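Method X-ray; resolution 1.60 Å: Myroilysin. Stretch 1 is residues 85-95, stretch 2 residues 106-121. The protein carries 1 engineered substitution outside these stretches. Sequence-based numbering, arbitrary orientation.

Stretch 1 85-95: GTPQIRVTFTQ
Stretch 2 (106-121) QALSIPSNEETMNFGW

Residues 89-92 and 117-118 of myroilysin run side by side as parallel strands, Val 91 paired with Met 117 and Thr 92 with Asn 118, CA to CA 4.6 Å in both pairs. Thr 92 N donates to Met 117 O (2.9 Å) and Phe 119 N to Thr 92 O (2.9 Å). One step earlier, Arg 90 O accepts from both Thr 116 N (2.7 Å) and Met 117 N (3.0 Å), while Arg 90 N reaches the side chain of Thr 116, at OG1 (2.9 Å); chi1 p (75°) sets that hydroxyl in place of a backbone carbonyl.

Arg 90, buried, has more of its surface covered by the other stretch than any other residue here (131 Å²). With phi/psi -125/107 and chi angles m, t, m and -84°, its CA-to-CB bond points sideways, yet the guanidinium extends into the loop containing the type I turn Pro 111 to Glu 114. NE donates to Glu 114 O (2.9 Å), NH2 weakly to Ile 110 O (3.0 Å), and NH1 to Pro 87 O (2.9 Å) within its own stretch. Ser 112 CA covers one face, Thr 116 CG2 the opposite one. A several-pronged donor thus suits this cluster of carbonyls. A water accepts from Arg 90 NH1 (2.9 Å) and donates to Gln 88 O (2.6 Å) and Ala 107 O (2.9 Å).

On one sheet face Val 91 (t) and the extended Met 117 (t, t, m) pack together, CG2 to SD 4.0 Å; Val 91 CG1 also meets the Phe 119 ring edge at CD2 (3.6 Å). Such apolar chains suit burial.

Thr 92 and Asn 118 occupy the other face. Thr 92 (p, 52°) donates OG1 to Asn 118 OD1 (2.7 Å). Asn 118 (chi1 t, chi2 63°) continues the ladder with its amide: OD1 accepts from Thr 94 N (2.8 Å), and ND2 donates to Thr 94 O (3.0 Å).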

# COMPACT_ATOMS: atom_id res chain seq x y z
N GLY A 85 3.15 -22.81 -6.01
CA GLY A 85 3.92 -22.10 -7.06
C GLY A 85 4.48 -20.78 -6.56
O GLY A 85 4.72 -20.67 -5.37
N THR A 86 4.62 -19.83 -7.49
CA THR A 86 5.16 -18.50 -7.22
C THR A 86 4.01 -17.59 -7.58
O THR A 86 3.70 -17.40 -8.75
CB THR A 86 6.34 -18.15 -8.15
OG1 THR A 86 7.47 -18.99 -7.85
CG2 THR A 86 6.77 -16.71 -7.88
N PRO A 87 3.24 -17.12 -6.59
CA PRO A 87 2.10 -16.30 -6.83
C PRO A 87 2.58 -14.98 -7.44
O PRO A 87 3.71 -14.52 -7.19
CB PRO A 87 1.55 -16.07 -5.42
CG PRO A 87 2.10 -17.18 -4.61
CD PRO A 87 3.45 -17.41 -5.16
N GLN A 88 1.70 -14.34 -8.17
CA GLN A 88 2.05 -13.09 -8.83
C GLN A 88 2.15 -11.91 -7.87
O GLN A 88 3.03 -11.04 -7.98
CB GLN A 88 1.05 -12.77 -9.93
CG GLN A 88 1.17 -13.64 -11.15
CD GLN A 88 0.00 -13.61 -12.08
OE1 GLN A 88 -1.13 -13.74 -11.68
NE2 GLN A 88 0.30 -13.40 -13.34
N ILE A 89 1.23 -11.92 -6.88
CA ILE A 89 1.22 -10.97 -5.74
C ILE A 89 1.56 -11.79 -4.55
O ILE A 89 0.97 -12.83 -4.27
CB ILE A 89 -0.13 -10.27 -5.59
CG1 ILE A 89 -0.34 -9.37 -6.83
CG2 ILE A 89 -0.19 -9.45 -4.29
CD1 ILE A 89 -1.72 -8.80 -6.92
N ARG A 90 2.57 -11.30 -3.83
CA ARG A 90 3.13 -12.02 -2.65
C ARG A 90 3.10 -11.09 -1.42
O ARG A 90 3.76 -10.04 -1.39
CB ARG A 90 4.54 -12.57 -2.87
CG ARG A 90 4.56 -13.53 -4.08
CD ARG A 90 5.96 -14.07 -4.40
NE ARG A 90 6.85 -13.05 -4.84
CZ ARG A 90 6.96 -12.60 -6.06
NH1 ARG A 90 6.17 -13.04 -6.97
NH2 ARG A 90 7.82 -11.62 -6.35
N VAL A 91 2.18 -11.41 -0.53
CA VAL A 91 1.81 -10.53 0.60
C VAL A 91 2.44 -11.03 1.94
O VAL A 91 2.29 -12.22 2.37
CB VAL A 91 0.28 -10.58 0.83
CG1 VAL A 91 -0.03 -9.62 2.00
CG2 VAL A 91 -0.46 -10.28 -0.45
N THR A 92 3.23 -10.17 2.54
CA THR A 92 3.70 -10.39 3.90
C THR A 92 3.03 -9.52 4.93
O THR A 92 2.33 -8.58 4.58
CB THR A 92 5.21 -10.20 3.96
OG1 THR A 92 5.55 -8.96 3.38
CG2 THR A 92 5.94 -11.38 3.21
N PHE A 93 3.35 -9.84 6.20
CA PHE A 93 2.73 -9.22 7.36
C PHE A 93 3.82 -8.78 8.33
O PHE A 93 3.72 -9.00 9.60
CB PHE A 93 1.78 -10.20 8.01
CG PHE A 93 0.64 -10.53 7.10
CD1 PHE A 93 -0.51 -9.69 7.01
CD2 PHE A 93 0.71 -11.63 6.32
CE1 PHE A 93 -1.53 -10.02 6.12
CE2 PHE A 93 -0.31 -11.90 5.43
CZ PHE A 93 -1.38 -11.10 5.34
N THR A 94 4.82 -8.14 7.76
CA THR A 94 6.00 -7.79 8.59
C THR A 94 5.64 -6.54 9.37
O THR A 94 5.46 -5.44 8.81
CB THR A 94 7.20 -7.54 7.68
OG1 THR A 94 7.51 -8.74 6.95
CG2 THR A 94 8.37 -7.05 8.47
N GLN A 95 5.69 -6.70 10.70
CA GLN A 95 5.21 -5.67 11.62
C GLN A 95 6.20 -4.52 11.65
O GLN A 95 7.40 -4.72 11.77
CB GLN A 95 5.02 -6.25 13.05
CG GLN A 95 3.83 -7.20 13.16
CD GLN A 95 2.59 -6.54 12.67
OE1 GLN A 95 2.16 -5.57 13.25
NE2 GLN A 95 2.12 -6.96 11.53
N GLN A 106 4.04 -4.09 -11.96
CA GLN A 106 5.40 -4.02 -11.42
C GLN A 106 5.67 -5.22 -10.49
O GLN A 106 6.74 -5.57 -10.31
CB GLN A 106 5.75 -2.67 -10.76
CG GLN A 106 5.91 -1.57 -11.77
CD GLN A 106 6.77 -0.41 -11.36
OE1 GLN A 106 7.92 -0.24 -11.81
NE2 GLN A 106 6.21 0.41 -10.57
N ALA A 107 4.64 -5.79 -9.91
CA ALA A 107 4.77 -6.98 -9.11
C ALA A 107 5.56 -8.04 -9.88
O ALA A 107 6.30 -8.80 -9.27
CB ALA A 107 3.42 -7.56 -8.72
N LEU A 108 5.31 -8.09 -11.18
CA LEU A 108 5.89 -9.16 -12.00
C LEU A 108 7.39 -9.00 -12.21
O LEU A 108 8.05 -9.93 -12.77
CB LEU A 108 5.13 -9.25 -13.34
CG LEU A 108 3.65 -9.47 -13.23
CD1 LEU A 108 3.13 -9.34 -14.64
CD2 LEU A 108 3.34 -10.83 -12.56
N SER A 109 7.93 -7.90 -11.75
CA SER A 109 9.32 -7.49 -11.86
C SER A 109 10.07 -7.80 -10.56
O SER A 109 11.25 -7.52 -10.48
CB SER A 109 9.43 -6.00 -12.06
OG SER A 109 9.16 -5.79 -13.42
N ILE A 110 9.36 -8.23 -9.53
CA ILE A 110 9.98 -8.44 -8.23
C ILE A 110 10.50 -9.89 -8.17
O ILE A 110 9.77 -10.84 -8.49
CB ILE A 110 8.94 -8.24 -7.09
CG1 ILE A 110 8.32 -6.81 -7.12
CG2 ILE A 110 9.56 -8.57 -5.74
CD1 ILE A 110 9.34 -5.66 -7.08
N PRO A 111 11.76 -10.08 -7.70
CA PRO A 111 12.25 -11.46 -7.60
C PRO A 111 11.37 -12.34 -6.76
O PRO A 111 10.73 -11.88 -5.80
CB PRO A 111 13.64 -11.30 -6.94
CG PRO A 111 14.01 -9.89 -7.14
CD PRO A 111 12.77 -9.09 -7.35
N SER A 112 11.37 -13.60 -7.08
CA SER A 112 10.35 -14.50 -6.53
C SER A 112 10.50 -14.79 -5.07
O SER A 112 9.57 -15.35 -4.49
CB SER A 112 10.20 -15.77 -7.37
OG SER A 112 11.42 -16.48 -7.33
N ASN A 113 11.68 -14.53 -4.52
CA ASN A 113 11.92 -14.67 -3.10
C ASN A 113 11.68 -13.45 -2.25
O ASN A 113 12.07 -13.46 -1.09
CB ASN A 113 13.33 -15.19 -2.81
CG ASN A 113 14.40 -14.33 -3.39
OD1 ASN A 113 14.18 -13.37 -4.14
ND2 ASN A 113 15.65 -14.65 -2.97
N GLU A 114 11.00 -12.43 -2.77
CA GLU A 114 10.73 -11.18 -2.09
C GLU A 114 9.23 -10.94 -2.19
O GLU A 114 8.54 -11.45 -3.09
CB GLU A 114 11.43 -10.02 -2.81
CG GLU A 114 12.94 -10.01 -2.69
CD GLU A 114 13.61 -8.80 -3.32
OE1 GLU A 114 12.94 -7.80 -3.74
OE2 GLU A 114 14.86 -8.90 -3.41
N GLU A 115 8.74 -10.13 -1.29
CA GLU A 115 7.34 -9.79 -1.33
C GLU A 115 7.00 -8.71 -2.28
O GLU A 115 7.85 -7.86 -2.66
CB GLU A 115 6.89 -9.36 0.07
CG GLU A 115 7.28 -7.94 0.48
CD GLU A 115 8.69 -7.76 0.97
OE1 GLU A 115 9.55 -8.65 0.71
OE2 GLU A 115 8.94 -6.71 1.59
N THR A 116 5.72 -8.69 -2.74
CA THR A 116 5.27 -7.61 -3.59
C THR A 116 4.30 -6.61 -2.84
O THR A 116 3.95 -5.54 -3.38
CB THR A 116 4.54 -8.07 -4.86
OG1 THR A 116 3.21 -8.52 -4.50
CG2 THR A 116 5.36 -9.10 -5.57
N MET A 117 3.87 -7.04 -1.65
CA MET A 117 2.95 -6.26 -0.82
C MET A 117 3.24 -6.59 0.66
O MET A 117 3.59 -7.74 0.99
CB MET A 117 1.52 -6.71 -1.14
CG MET A 117 0.43 -5.92 -0.39
SD MET A 117 -1.27 -6.41 -0.84
CE MET A 117 -1.35 -6.02 -2.58
N ASN A 118 3.04 -5.63 1.57
CA ASN A 118 3.20 -5.89 3.02
C ASN A 118 2.07 -5.12 3.74
O ASN A 118 1.74 -4.03 3.40
CB ASN A 118 4.52 -5.40 3.51
CG ASN A 118 4.82 -5.83 4.93
OD1 ASN A 118 4.94 -7.05 5.18
ND2 ASN A 118 4.81 -4.90 5.90
N PHE A 119 1.57 -5.76 4.79
CA PHE A 119 0.69 -5.12 5.75
C PHE A 119 1.47 -5.07 7.07
O PHE A 119 1.79 -6.10 7.64
CB PHE A 119 -0.54 -5.96 5.86
CG PHE A 119 -1.42 -5.84 4.66
CD1 PHE A 119 -2.00 -4.62 4.35
CD2 PHE A 119 -1.54 -6.87 3.80
CE1 PHE A 119 -2.79 -4.54 3.20
CE2 PHE A 119 -2.30 -6.83 2.65
CZ PHE A 119 -2.93 -5.64 2.34
N GLY A 120 1.73 -3.86 7.48
CA GLY A 120 2.62 -3.66 8.62
C GLY A 120 2.03 -3.56 10.00
O GLY A 120 2.83 -3.39 10.94
N TRP A 121 0.71 -3.53 10.12
CA TRP A 121 0.08 -3.28 11.44
C TRP A 121 -1.19 -4.02 11.77
O TRP A 121 -1.87 -3.67 12.79
CB TRP A 121 -0.14 -1.79 11.62
CG TRP A 121 -1.01 -1.10 10.58
CD1 TRP A 121 -2.34 -1.16 10.48
CD2 TRP A 121 -0.57 -0.32 9.44
NE1 TRP A 121 -2.79 -0.45 9.41
CE2 TRP A 121 -1.70 0.07 8.75
CE3 TRP A 121 0.68 0.08 8.96
CZ2 TRP A 121 -1.64 0.87 7.59
CZ3 TRP A 121 0.75 0.89 7.87
CH2 TRP A 121 -0.39 1.27 7.20
O HOH W 1 5.26 -11.52 -9.28
O HOH W 2 0.11 -7.00 9.65